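Local coordinates for plasmodesmata-located protein 8 (Arabidopsis thaliana, PDB 6GRF) that probably modulates cell-to-cell trafficking at plasmodesmata and carries a tandem DUF26 ectodomain outside the plasma membrane, at residues H6-G11 against A98-E103; G11-E16 against L90-S95; T83-I88 against C105-E110; D119-Y124 against Y203-Y208. One frame throughout, in Å; residues are numbered along the deposited sequence.

Contact 1: H6-G11 against A98-E103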
loop_
_atom_site.group_PDB
_atom_site.type_symbol
_atom_site.label_atom_id
_atom_site.label_comp_id
_atom_site.label_asym_id
_atom_site.label_seq_id
_atom_site.Cartn_x
_atom_site.Cartn_y
_atom_site.Cartn_z
ATOM N N HIS A 6 -12.182 -3.621 4.352
ATOM C CA HIS A 6 -12.781 -3.123 3.106
ATOM C C HIS A 6 -12.921 -1.595 3.049
ATOM O O HIS A 6 -13.268 -1.087 1.979
ATOM C CB HIS A 6 -14.109 -3.845 2.857
ATOM C CG HIS A 6 -13.921 -5.190 2.239
ATOM N ND1 HIS A 6 -12.941 -6.070 2.672
ATOM C CD2 HIS A 6 -14.575 -5.815 1.233
ATOM C CE1 HIS A 6 -13.001 -7.177 1.962
ATOM N NE2 HIS A 6 -13.995 -7.045 1.068
ATOM N N ILE A 7 -12.622 -0.873 4.141
ATOM C CA ILE A 7 -12.777 0.602 4.181
ATOM C C ILE A 7 -11.665 1.291 3.362
ATOM O O ILE A 7 -10.533 0.812 3.266
ATOM C CB ILE A 7 -12.853 1.136 5.628
ATOM C CG1 ILE A 7 -11.539 0.965 6.394
ATOM C CG2 ILE A 7 -14.024 0.514 6.375
ATOM C CD1 ILE A 7 -10.742 2.245 6.545
ATOM N N PHE A 8 -12.027 2.448 2.797
ATOM C CA PHE A 8 -11.227 3.218 1.859
ATOM C C PHE A 8 -10.161 4.023 2.610
ATOM O O PHE A 8 -10.497 4.777 3.494
ATOM C CB PHE A 8 -12.134 4.165 1.069
ATOM C CG PHE A 8 -11.421 5.044 0.079
ATOM C CD1 PHE A 8 -11.073 4.565 -1.173
ATOM C CD2 PHE A 8 -11.092 6.349 0.397
ATOM C CE1 PHE A 8 -10.404 5.372 -2.083
ATOM C CE2 PHE A 8 -10.423 7.154 -0.514
ATOM C CZ PHE A 8 -10.076 6.664 -1.753
ATOM N N ILE A 9 -8.886 3.879 2.219
ATOM C CA ILE A 9 -7.803 4.664 2.808
ATOM C C ILE A 9 -7.413 5.793 1.849
ATOM O O ILE A 9 -7.533 6.959 2.205
ATOM C CB ILE A 9 -6.612 3.774 3.208
ATOM C CG1 ILE A 9 -7.062 2.737 4.237
ATOM C CG2 ILE A 9 -5.451 4.618 3.721
ATOM C CD1 ILE A 9 -5.968 1.847 4.743
ATOM N N TYR A 10 -6.957 5.451 0.640
ATOM C CA TYR A 10 -6.595 6.461 -0.340
ATOM C C TYR A 10 -6.596 5.852 -1.748
ATOM O O TYR A 10 -6.450 4.647 -1.925
ATOM C CB TYR A 10 -5.234 7.093 -0.022
ATOM C CG TYR A 10 -4.029 6.318 -0.494
ATOM C CD1 TYR A 10 -3.509 6.494 -1.770
ATOM C CD2 TYR A 10 -3.394 5.410 0.339
ATOM C CE1 TYR A 10 -2.404 5.779 -2.207
ATOM C CE2 TYR A 10 -2.285 4.688 -0.084
ATOM C CZ TYR A 10 -1.791 4.871 -1.363
ATOM O OH TYR A 10 -0.708 4.157 -1.776
ATOM N N GLY A 11 -6.754 6.731 -2.734
ATOM C CA GLY A 11 -6.664 6.390 -4.141
ATOM C C GLY A 11 -6.052 7.532 -4.932
ATOM O O GLY A 11 -6.119 8.700 -4.518
ATOM N N ALA A 98 -3.246 3.975 -11.918
ATOM C CA ALA A 98 -4.125 4.089 -10.767
ATOM C C ALA A 98 -3.579 3.243 -9.619
ATOM O O ALA A 98 -2.943 2.202 -9.832
ATOM C CB ALA A 98 -5.526 3.654 -11.120
ATOM N N SER A 99 -3.839 3.708 -8.400
ATOM C CA SER A 99 -3.575 2.917 -7.215
ATOM C C SER A 99 -4.712 3.129 -6.209
ATOM O O SER A 99 -5.385 4.165 -6.215
ATOM C CB SER A 99 -2.230 3.240 -6.641
ATOM O OG SER A 99 -2.199 4.583 -6.202
ATOM N N LEU A 100 -4.926 2.110 -5.378
ATOM C CA LEU A 100 -6.007 2.087 -4.424
ATOM C C LEU A 100 -5.586 1.276 -3.203
ATOM O O LEU A 100 -5.212 0.114 -3.328
ATOM C CB LEU A 100 -7.237 1.448 -5.064
ATOM C CG LEU A 100 -8.385 1.206 -4.090
ATOM C CD1 LEU A 100 -8.989 2.528 -3.640
ATOM C CD2 LEU A 100 -9.440 0.310 -4.713
ATOM N N GLN A 101 -5.723 1.896 -2.028
ATOM C CA GLN A 101 -5.423 1.271 -0.770
ATOM C C GLN A 101 -6.716 1.211 0.049
ATOM O O GLN A 101 -7.296 2.246 0.403
ATOM C CB GLN A 101 -4.303 2.052 -0.083
ATOM C CG GLN A 101 -3.907 1.499 1.280
ATOM C CD GLN A 101 -3.028 0.278 1.208
ATOM O OE1 GLN A 101 -3.399 -0.789 1.687
ATOM N NE2 GLN A 101 -1.841 0.429 0.646
ATOM N N LEU A 102 -7.196 -0.019 0.261
ATOM C CA LEU A 102 -8.230 -0.329 1.231
ATOM C C LEU A 102 -7.530 -0.839 2.492
ATOM O O LEU A 102 -6.339 -1.153 2.447
ATOM C CB LEU A 102 -9.174 -1.388 0.653
ATOM C CG LEU A 102 -9.818 -1.063 -0.700
ATOM C CD1 LEU A 102 -10.868 -2.100 -1.058
ATOM C CD2 LEU A 102 -10.447 0.322 -0.710
ATOM N N GLU A 103 -8.265 -0.940 3.601
ATOM C CA GLU A 103 -7.670 -1.430 4.841
ATOM C C GLU A 103 -6.972 -2.780 4.601
ATOM O O GLU A 103 -5.879 -3.012 5.099
ATOM C CB GLU A 103 -8.727 -1.536 5.942
ATOM C CG GLU A 103 -8.188 -2.068 7.262
ATOM C CD GLU A 103 -6.934 -1.373 7.774
ATOM O OE1 GLU A 103 -6.897 -0.112 7.764
ATOM O OE2 GLU A 103 -5.982 -2.093 8.166
HETATM O O HOH W 1 0.092 4.417 -4.533
#
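A classic beta bulge, with I9 and Y10 together facing Q101, marks the pairing of edge strand 8-13 with strand 98-102 in the antiparallel sheet of the first DUF26 (Gnk2-homologous) domain. Q101 O accepts two backbone N-H groups, from I9 N at 2.9 Å and from Y10 N at 3.2 Å, the second arriving on a lone pair. In return Q101 N donates to Y10 O over 2.8 Å in a nearly straight bond (173° at the hydrogen), and beyond the bulge E103 N bonds to I7 O. The extra residue shifts the register by one, leaving F8 with L102 and G11 with L100 as non-hydrogen-bonded pairs.

On the face bearing F8, L100 and L102, F8 CE1 touches L100 CD1 at 3.5 Å. On the other face Y10 has CG between its backbone N and carbonyl carbon (chi1 83°), and its side chain crosses that of Q101, CE2 lying 3.3 Å from Q101 CB. A water joins Y10 OH (2.9 Å) to S99 OG (2.8 Å). I9 ends with CD1 3.7 Å from E103 CA, while I9 and Y10 also reach Y203, Y124 and R123 of the second domain. One carbonyl thus satisfies both N-H groups of the bulge, and the water gives the hydroxyl of the buried tyrosine a polar link to the neighbouring strand.

Contact 2: G11-E16 against L90-S95; sequences GGCSPE and LICPYS
C13 and C92 turn their sulfurs toward each other from unlike torsions: SG of C13 nearly eclipses its own backbone N (chi1 10°), whereas SG of C92 stands anti to its carbonyl carbon (chi1 -62°). The two SG atoms end 2.8 Å apart. A disulfide is predicted for this pair, but that separation does not fit a normal sulfur-sulfur bond, and the state of the pair in this model is doubtful. C92 is the first residue to leave helical geometry after helix 74-91, and C13 ends strand 8-13, so the sulfurs meet where the exit of the helix passes the edge of the sheet.

On one side of the cysteines, I91 lays CD1 4.0 Å from the bare CA of G11. On the other, S95 comes up to the chain around C13 and S14: its CB lies 3.7 Å from S14 OG. The polar ends of these serines are held from outside, S14 OG by G97 N and S95 OG by K17 NZ. K17 NZ also bonds to S14 O, and S95 O receives Y109 OH. Since both segments supply an acceptor to the same lysine, a positive charge probably draws them together beside the sulfurs. The chemistry is thus consistent with a junction that K17 holds at one end and the packing of I91 on G11 at the other, to which a closed disulfide would add a covalent tie.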
loop_
_atom_site.group_PDB
_atom_site.type_symbol
_atom_site.label_atom_id
_atom_site.label_comp_id
_atom_site.label_asym_id
_atom_site.label_seq_id
_atom_site.Cartn_x
_atom_site.Cartn_y
_atom_site.Cartn_z
ATOM N N GLY A 11 -6.754 6.731 -2.734
ATOM C CA GLY A 11 -6.664 6.390 -4.141
ATOM C C GLY A 11 -6.052 7.532 -4.932
ATOM O O GLY A 11 -6.119 8.700 -4.518
ATOM N N GLY A 12 -5.431 7.193 -6.065
ATOM C CA GLY A 12 -4.849 8.179 -6.973
ATOM C C GLY A 12 -4.849 7.644 -8.389
ATOM O O GLY A 12 -4.689 6.443 -8.592
ATOM N N CYS A 13 -5.079 8.529 -9.358
ATOM C CA CYS A 13 -5.026 8.156 -10.753
ATOM C C CYS A 13 -4.073 9.082 -11.484
ATOM O O CYS A 13 -3.827 10.199 -11.041
ATOM C CB CYS A 13 -6.374 8.208 -11.458
ATOM S SG CYS A 13 -7.700 8.984 -10.504
ATOM N N SER A 14 -3.549 8.569 -12.599
ATOM C CA SER A 14 -2.731 9.332 -13.480
ATOM C C SER A 14 -3.598 10.420 -14.105
ATOM O O SER A 14 -4.787 10.217 -14.347
ATOM C CB SER A 14 -2.082 8.452 -14.516
ATOM O OG SER A 14 -3.057 7.779 -15.294
ATOM N N PRO A 15 -3.047 11.629 -14.338
ATOM C CA PRO A 15 -3.766 12.647 -15.101
ATOM C C PRO A 15 -4.017 12.234 -16.566
ATOM O O PRO A 15 -4.956 12.738 -17.179
ATOM C CB PRO A 15 -2.851 13.881 -15.016
ATOM C CG PRO A 15 -1.927 13.594 -13.845
ATOM C CD PRO A 15 -1.738 12.094 -13.856
ATOM N N GLU A 16 -3.183 11.332 -17.111
ATOM C CA GLU A 16 -3.272 10.878 -18.516
ATOM C C GLU A 16 -4.377 9.821 -18.630
ATOM O O GLU A 16 -4.392 8.831 -17.875
ATOM C CB GLU A 16 -1.948 10.291 -19.016
ATOM C CG GLU A 16 -0.736 11.182 -18.782
ATOM C CD GLU A 16 -0.002 10.976 -17.460
ATOM O OE1 GLU A 16 -0.578 10.359 -16.537
ATOM O OE2 GLU A 16 1.153 11.437 -17.351
ATOM N N LEU A 90 -14.175 2.602 -10.548
ATOM C CA LEU A 90 -15.165 3.611 -10.156
ATOM C C LEU A 90 -14.506 4.986 -9.959
ATOM O O LEU A 90 -14.991 5.974 -10.501
ATOM C CB LEU A 90 -15.874 3.153 -8.873
ATOM C CG LEU A 90 -17.206 3.838 -8.557
ATOM C CD1 LEU A 90 -18.134 2.909 -7.775
ATOM C CD2 LEU A 90 -16.997 5.141 -7.794
ATOM N N ILE A 91 -13.435 5.062 -9.158
ATOM C CA ILE A 91 -12.835 6.376 -8.826
ATOM C C ILE A 91 -11.851 6.821 -9.914
ATOM O O ILE A 91 -11.524 7.993 -9.963
ATOM C CB ILE A 91 -12.172 6.406 -7.432
ATOM C CG1 ILE A 91 -11.014 5.413 -7.307
ATOM C CG2 ILE A 91 -13.212 6.210 -6.340
ATOM C CD1 ILE A 91 -10.070 5.724 -6.166
ATOM N N CYS A 92 -11.381 5.898 -10.764
ATOM C CA CYS A 92 -10.385 6.217 -11.796
ATOM C C CYS A 92 -10.822 5.658 -13.150
ATOM O O CYS A 92 -10.186 4.765 -13.680
ATOM C CB CYS A 92 -9.021 5.658 -11.416
ATOM S SG CYS A 92 -8.359 6.371 -9.890
ATOM N N PRO A 93 -11.924 6.165 -13.742
ATOM C CA PRO A 93 -12.518 5.572 -14.945
ATOM C C PRO A 93 -11.606 5.215 -16.141
ATOM O O PRO A 93 -11.710 4.109 -16.705
ATOM C CB PRO A 93 -13.493 6.665 -15.425
ATOM C CG PRO A 93 -13.869 7.442 -14.180
ATOM C CD PRO A 93 -12.686 7.320 -13.244
ATOM N N TYR A 94 -10.763 6.157 -16.568
ATOM C CA TYR A 94 -10.060 6.014 -17.840
ATOM C C TYR A 94 -8.593 6.401 -17.669
ATOM O O TYR A 94 -8.016 7.018 -18.542
ATOM C CB TYR A 94 -10.757 6.846 -18.917
ATOM C CG TYR A 94 -12.032 6.225 -19.420
ATOM C CD1 TYR A 94 -11.997 5.147 -20.289
ATOM C CD2 TYR A 94 -13.268 6.678 -18.997
ATOM C CE1 TYR A 94 -13.158 4.546 -20.744
ATOM C CE2 TYR A 94 -14.441 6.100 -19.456
ATOM C CZ TYR A 94 -14.387 5.025 -20.326
ATOM O OH TYR A 94 -15.536 4.443 -20.777
ATOM N N SER A 95 -8.011 6.010 -16.531
ATOM C CA SER A 95 -6.655 6.366 -16.184
ATOM C C SER A 95 -5.690 5.315 -16.732
ATOM O O SER A 95 -5.974 4.117 -16.681
ATOM C CB SER A 95 -6.509 6.530 -14.700
ATOM O OG SER A 95 -7.341 7.588 -14.244
#

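Contact 3: T83-I88 against C105-E110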
loop_
_atom_site.group_PDB
_atom_site.type_symbol
_atom_site.label_atom_id
_atom_site.label_comp_id
_atom_site.label_asym_id
_atom_site.label_seq_id
_atom_site.Cartn_x
_atom_site.Cartn_y
_atom_site.Cartn_z
ATOM N N THR A 83 -13.469 -6.279 -4.427
ATOM C CA THR A 83 -14.012 -4.961 -4.074
ATOM C C THR A 83 -13.117 -3.860 -4.661
ATOM O O THR A 83 -13.587 -2.814 -5.134
ATOM C CB THR A 83 -14.158 -4.823 -2.552
ATOM O OG1 THR A 83 -14.925 -5.928 -2.078
ATOM C CG2 THR A 83 -14.819 -3.525 -2.141
ATOM N N SER A 84 -11.817 -4.126 -4.604
ATOM C CA SER A 84 -10.769 -3.235 -5.019
ATOM C C SER A 84 -10.810 -3.006 -6.545
ATOM O O SER A 84 -10.697 -1.878 -7.032
ATOM C CB SER A 84 -9.461 -3.816 -4.538
ATOM O OG SER A 84 -8.367 -3.290 -5.234
ATOM N N VAL A 85 -11.006 -4.085 -7.300
ATOM C CA VAL A 85 -11.068 -4.008 -8.764
ATOM C C VAL A 85 -12.288 -3.164 -9.186
ATOM O O VAL A 85 -12.188 -2.328 -10.093
ATOM C CB VAL A 85 -11.053 -5.422 -9.376
ATOM C CG1 VAL A 85 -11.537 -5.447 -10.816
ATOM C CG2 VAL A 85 -9.665 -6.030 -9.272
ATOM N N ASP A 86 -13.420 -3.338 -8.495
ATOM C CA ASP A 86 -14.607 -2.558 -8.763
ATOM C C ASP A 86 -14.353 -1.092 -8.394
ATOM O O ASP A 86 -14.637 -0.202 -9.164
ATOM C CB ASP A 86 -15.813 -3.130 -8.024
ATOM C CG ASP A 86 -16.226 -4.492 -8.552
ATOM O OD1 ASP A 86 -16.364 -4.618 -9.794
ATOM O OD2 ASP A 86 -16.401 -5.421 -7.723
ATOM N N GLN A 87 -13.800 -0.848 -7.210
ATOM C CA GLN A 87 -13.631 0.526 -6.734
ATOM C C GLN A 87 -12.653 1.302 -7.631
ATOM O O GLN A 87 -12.893 2.468 -7.916
ATOM C CB GLN A 87 -13.170 0.534 -5.272
ATOM C CG GLN A 87 -12.836 1.920 -4.727
ATOM C CD GLN A 87 -14.028 2.786 -4.393
ATOM O OE1 GLN A 87 -15.185 2.370 -4.467
ATOM N NE2 GLN A 87 -13.750 4.018 -4.001
ATOM N N ILE A 88 -11.540 0.676 -8.032
ATOM C CA ILE A 88 -10.474 1.408 -8.719
ATOM C C ILE A 88 -11.000 1.891 -10.079
ATOM O O ILE A 88 -10.656 2.990 -10.528
ATOM C CB ILE A 88 -9.170 0.593 -8.844
ATOM C CG1 ILE A 88 -7.965 1.516 -9.044
ATOM C CG2 ILE A 88 -9.245 -0.450 -9.951
ATOM C CD1 ILE A 88 -6.627 0.810 -9.034
ATOM N N CYS A 105 -6.172 -4.324 1.494
ATOM C CA CYS A 105 -5.457 -4.639 0.250
ATOM C C CYS A 105 -5.103 -3.382 -0.539
ATOM O O CYS A 105 -5.692 -2.318 -0.378
ATOM C CB CYS A 105 -6.242 -5.616 -0.619
ATOM S SG CYS A 105 -7.923 -5.070 -1.023
ATOM N N PHE A 106 -4.088 -3.554 -1.387
ATOM C CA PHE A 106 -3.549 -2.534 -2.227
ATOM C C PHE A 106 -3.530 -3.065 -3.662
ATOM O O PHE A 106 -3.160 -4.215 -3.877
ATOM C CB PHE A 106 -2.157 -2.157 -1.729
ATOM C CG PHE A 106 -1.402 -1.199 -2.612
ATOM C CD1 PHE A 106 -1.768 0.135 -2.686
ATOM C CD2 PHE A 106 -0.299 -1.624 -3.336
ATOM C CE1 PHE A 106 -1.055 1.023 -3.475
ATOM C CE2 PHE A 106 0.417 -0.733 -4.115
ATOM C CZ PHE A 106 0.035 0.585 -4.190
ATOM N N LEU A 107 -3.966 -2.226 -4.606
ATOM C CA LEU A 107 -3.986 -2.557 -6.029
ATOM C C LEU A 107 -3.357 -1.408 -6.813
ATOM O O LEU A 107 -3.673 -0.260 -6.566
ATOM C CB LEU A 107 -5.442 -2.763 -6.438
ATOM C CG LEU A 107 -5.671 -3.107 -7.903
ATOM C CD1 LEU A 107 -5.029 -4.444 -8.251
ATOM C CD2 LEU A 107 -7.151 -3.132 -8.202
ATOM N N ARG A 108 -2.494 -1.736 -7.781
ATOM C CA ARG A 108 -1.791 -0.719 -8.562
ATOM C C ARG A 108 -1.561 -1.216 -9.993
ATOM O O ARG A 108 -1.200 -2.363 -10.211
ATOM C CB ARG A 108 -0.437 -0.398 -7.925
ATOM C CG ARG A 108 0.315 0.745 -8.585
ATOM C CD ARG A 108 1.646 1.032 -7.910
ATOM N NE ARG A 108 2.369 2.109 -8.569
ATOM C CZ ARG A 108 3.652 2.407 -8.357
ATOM N NH1 ARG A 108 4.321 1.847 -7.361
ATOM N NH2 ARG A 108 4.270 3.259 -9.162
ATOM N N TYR A 109 -1.712 -0.303 -10.949
ATOM C CA TYR A 109 -1.279 -0.555 -12.304
ATOM C C TYR A 109 -0.819 0.754 -12.949
ATOM O O TYR A 109 -1.269 1.829 -12.582
ATOM C CB TYR A 109 -2.399 -1.232 -13.094
ATOM C CG TYR A 109 -3.544 -0.316 -13.440
ATOM C CD1 TYR A 109 -3.457 0.531 -14.537
ATOM C CD2 TYR A 109 -4.714 -0.306 -12.697
ATOM C CE1 TYR A 109 -4.490 1.384 -14.873
ATOM C CE2 TYR A 109 -5.764 0.542 -13.025
ATOM C CZ TYR A 109 -5.643 1.394 -14.111
ATOM O OH TYR A 109 -6.640 2.247 -14.478
ATOM N N GLU A 110 0.094 0.630 -13.918
ATOM C CA GLU A 110 0.575 1.755 -14.709
ATOM C C GLU A 110 1.002 1.256 -16.096
ATOM O O GLU A 110 1.091 0.047 -16.333
ATOM C CB GLU A 110 1.789 2.433 -14.067
ATOM C CG GLU A 110 1.881 2.296 -12.564
ATOM C CD GLU A 110 2.087 3.610 -11.838
ATOM O OE1 GLU A 110 1.306 3.896 -10.892
ATOM O OE2 GLU A 110 3.032 4.336 -12.220
HETATM O O HOH W 2 -8.568 2.193 -12.742
#
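L107 and I88 carry most of the apolar packing between helix 83-88 and strand 105-110. The leucine has CG anti to its backbone N (chi1 179°), and its CD2 branch is set against the helix: I88 CG2 meets it at 3.8 Å and V85 CG2 at 4.0 Å, both side chains crossing the leucine obliquely. Farther along, I88 CD1 approaches Y109 CE2 at 4.1 Å. Near the start of the strand S84 CB lies 4.0 Å from C105 SG, whose disulfide to C80 ties the strand covalently to the same helix.

This is the helix-on-sheet packing of the DUF26 fold, in which helix 74-91 lies over the five-stranded antiparallel sheet. The segment axes cross at -48° and come within 9.0 Å. Helix 23-39 adds V35 against L107 and F31 against Y109.

Polar groups fall into three settings. S84 OG is pressed against L107 CB at 3.2 Å; it is buried and has no hydrogen-bond partner in the model. Y109 OH bonds to R28 NE and to a water at 2.6 Å, which in turn makes a weak bond to I88 O. On the strand face turned from the helix, R108 NE forms a salt bridge with E110 OE1, which lies in the guanidinium plane yet is met from above the carboxylate; R108 also makes a cation-pi contact with F114.

Contact 4: D119-Y124 against Y203-Y208; sequences DTSLRY and YLAQCY
R123 lays one face of its guanidinium over A205, whose CB sits 3.9 Å above the plane and over its centre. R123 CG, anti to its carbonyl carbon (chi1 -73°), passes 3.7 Å from A205 N, and bends at chi2 and chi3 follow. The side chains of Y124 and Y203 lie side by side, pointing the same way: Y203 CD2 lies at the edge of the Y124 ring, 3.8 Å from Y124 CD2, while Y124 O lies in the plane of the Y203 ring. Y203 CE1 in turn rests over a face of the Y208 ring, offset toward the rim.

The backbone forms a classic beta bulge, R123 and Y124 both facing Y203, between strands 122-127 and 199-204 of the second DUF26 domain. Y203 O accepts from R123 N at 2.8 Å and Y124 N at 3.1 Å, and Y203 N bonds to Y124 O at 2.7 Å. Before it, D119 OD1 accepts from S121 N in an Asx turn, and D119 CG packs 3.4 Å from A205 CB. The methyl of A205 thus meets the guanidinium by its flat face; R108 of the first domain comes close with like charge, which probably costs some electrostatic energy where the domains meet.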
loop_
_atom_site.group_PDB
_atom_site.type_symbol
_atom_site.label_atom_id
_atom_site.label_comp_id
_atom_site.label_asym_id
_atom_site.label_seq_id
_atom_site.Cartn_x
_atom_site.Cartn_y
_atom_site.Cartn_z
ATOM N N ASP A 119 11.033 2.829 -4.500
ATOM C CA ASP A 119 10.282 4.064 -4.613
ATOM C C ASP A 119 9.713 4.415 -3.230
ATOM O O ASP A 119 8.787 3.751 -2.719
ATOM C CB ASP A 119 9.179 3.934 -5.662
ATOM C CG ASP A 119 8.457 5.235 -5.951
ATOM O OD1 ASP A 119 8.722 6.217 -5.230
ATOM O OD2 ASP A 119 7.658 5.263 -6.908
ATOM N N THR A 120 10.263 5.474 -2.632
ATOM C CA THR A 120 9.912 5.861 -1.278
ATOM C C THR A 120 9.072 7.145 -1.280
ATOM O O THR A 120 8.942 7.769 -0.246
ATOM C CB THR A 120 11.179 6.057 -0.438
ATOM O OG1 THR A 120 11.879 7.190 -0.948
ATOM C CG2 THR A 120 12.098 4.857 -0.462
ATOM N N SER A 121 8.513 7.545 -2.428
ATOM C CA SER A 121 7.747 8.784 -2.470
ATOM C C SER A 121 6.504 8.620 -1.595
ATOM O O SER A 121 5.968 7.532 -1.481
ATOM C CB SER A 121 7.397 9.222 -3.873
ATOM O OG SER A 121 7.215 8.114 -4.725
ATOM N N LEU A 122 6.093 9.721 -0.962
ATOM C CA LEU A 122 4.943 9.758 -0.091
ATOM C C LEU A 122 3.656 9.691 -0.920
ATOM O O LEU A 122 3.425 10.523 -1.772
ATOM C CB LEU A 122 4.996 11.053 0.725
ATOM C CG LEU A 122 3.782 11.312 1.617
ATOM C CD1 LEU A 122 3.556 10.141 2.561
ATOM C CD2 LEU A 122 3.951 12.616 2.388
ATOM N N ARG A 123 2.806 8.714 -0.618
ATOM C CA ARG A 123 1.530 8.552 -1.306
ATOM C C ARG A 123 0.395 9.136 -0.464
ATOM O O ARG A 123 -0.473 9.799 -1.003
ATOM C CB ARG A 123 1.275 7.075 -1.615
ATOM C CG ARG A 123 2.147 6.544 -2.743
ATOM C CD ARG A 123 2.008 7.380 -4.002
ATOM N NE ARG A 123 2.167 6.569 -5.195
ATOM C CZ ARG A 123 3.200 6.621 -6.032
ATOM N NH1 ARG A 123 4.166 7.506 -5.862
ATOM N NH2 ARG A 123 3.258 5.778 -7.042
ATOM N N TYR A 124 0.415 8.879 0.847
ATOM C CA TYR A 124 -0.645 9.320 1.734
ATOM C C TYR A 124 -0.153 9.256 3.189
ATOM O O TYR A 124 0.617 8.382 3.563
ATOM C CB TYR A 124 -1.915 8.483 1.519
ATOM C CG TYR A 124 -3.060 8.823 2.439
ATOM C CD1 TYR A 124 -3.781 9.998 2.279
ATOM C CD2 TYR A 124 -3.419 7.986 3.484
ATOM C CE1 TYR A 124 -4.831 10.330 3.120
ATOM C CE2 TYR A 124 -4.468 8.302 4.339
ATOM C CZ TYR A 124 -5.174 9.479 4.154
ATOM O OH TYR A 124 -6.195 9.813 4.996
ATOM N N TYR A 203 1.950 6.054 4.078
ATOM C CA TYR A 203 1.931 5.133 2.959
ATOM C C TYR A 203 2.862 5.669 1.871
ATOM O O TYR A 203 2.650 6.763 1.369
ATOM C CB TYR A 203 0.517 4.973 2.413
ATOM C CG TYR A 203 -0.452 4.347 3.378
ATOM C CD1 TYR A 203 -0.716 2.992 3.340
ATOM C CD2 TYR A 203 -1.109 5.111 4.324
ATOM C CE1 TYR A 203 -1.601 2.406 4.226
ATOM C CE2 TYR A 203 -1.993 4.542 5.221
ATOM C CZ TYR A 203 -2.231 3.184 5.175
ATOM O OH TYR A 203 -3.106 2.617 6.045
ATOM N N LEU A 204 3.909 4.901 1.569
ATOM C CA LEU A 204 4.790 5.192 0.461
ATOM C C LEU A 204 4.407 4.284 -0.707
ATOM O O LEU A 204 3.519 3.457 -0.584
ATOM C CB LEU A 204 6.239 4.968 0.897
ATOM C CG LEU A 204 6.650 5.687 2.179
ATOM C CD1 LEU A 204 8.141 5.539 2.409
ATOM C CD2 LEU A 204 6.252 7.156 2.136
ATOM N N ALA A 205 5.089 4.462 -1.839
ATOM C CA ALA A 205 4.783 3.721 -3.065
ATOM C C ALA A 205 4.842 2.202 -2.836
ATOM O O ALA A 205 4.000 1.485 -3.368
ATOM C CB ALA A 205 5.717 4.155 -4.167
ATOM N N GLN A 206 5.805 1.717 -2.038
ATOM C CA GLN A 206 6.084 0.265 -1.959
ATOM C C GLN A 206 6.004 -0.296 -0.519
ATOM O O GLN A 206 6.313 -1.479 -0.294
ATOM C CB GLN A 206 7.460 0.000 -2.566
ATOM C CG GLN A 206 7.553 0.313 -4.058
ATOM C CD GLN A 206 7.213 -0.887 -4.909
ATOM O OE1 GLN A 206 6.235 -1.584 -4.661
ATOM N NE2 GLN A 206 8.044 -1.153 -5.906
ATOM N N CYS A 207 5.568 0.519 0.448
ATOM C CA CYS A 207 5.437 0.070 1.842
ATOM C C CYS A 207 4.552 1.046 2.614
ATOM O O CYS A 207 4.230 2.129 2.112
ATOM C CB CYS A 207 6.794 -0.050 2.525
ATOM S SG CYS A 207 7.702 1.512 2.688
ATOM N N TYR A 208 4.145 0.635 3.819
ATOM C CA TYR A 208 3.516 1.553 4.754
ATOM C C TYR A 208 3.766 1.113 6.203
ATOM O O TYR A 208 4.186 0.000 6.484
ATOM C CB TYR A 208 2.021 1.697 4.476
ATOM C CG TYR A 208 1.158 0.506 4.801
ATOM C CD1 TYR A 208 0.862 -0.456 3.847
ATOM C CD2 TYR A 208 0.571 0.368 6.048
ATOM C CE1 TYR A 208 0.020 -1.523 4.129
ATOM C CE2 TYR A 208 -0.258 -0.699 6.354
ATOM C CZ TYR A 208 -0.541 -1.649 5.389
ATOM O OH TYR A 208 -1.367 -2.700 5.686
#

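In the fold
From the N terminus, contact 1 closes the first long loop, bringing edge strand 8-13 to strand 98-102. Contact 2 is nested inside it, shares G11 and joins the same edge strand to the end of helix 74-91. Contact 3 crosses both along the chain, setting that helix on strand 105-110, so the three together tie the N-terminal strand, second helix and central strands of the first DUF26 domain. Contact 4 opens only after these have closed and closes a loop of its own, from strand 122-127 to strand 199-204 of the second domain, with a bulge like that of contact 1. The domains meet where contacts 1 and 4 pack, as Y10 lies on Y124, and where contacts 3 and 4 adjoin.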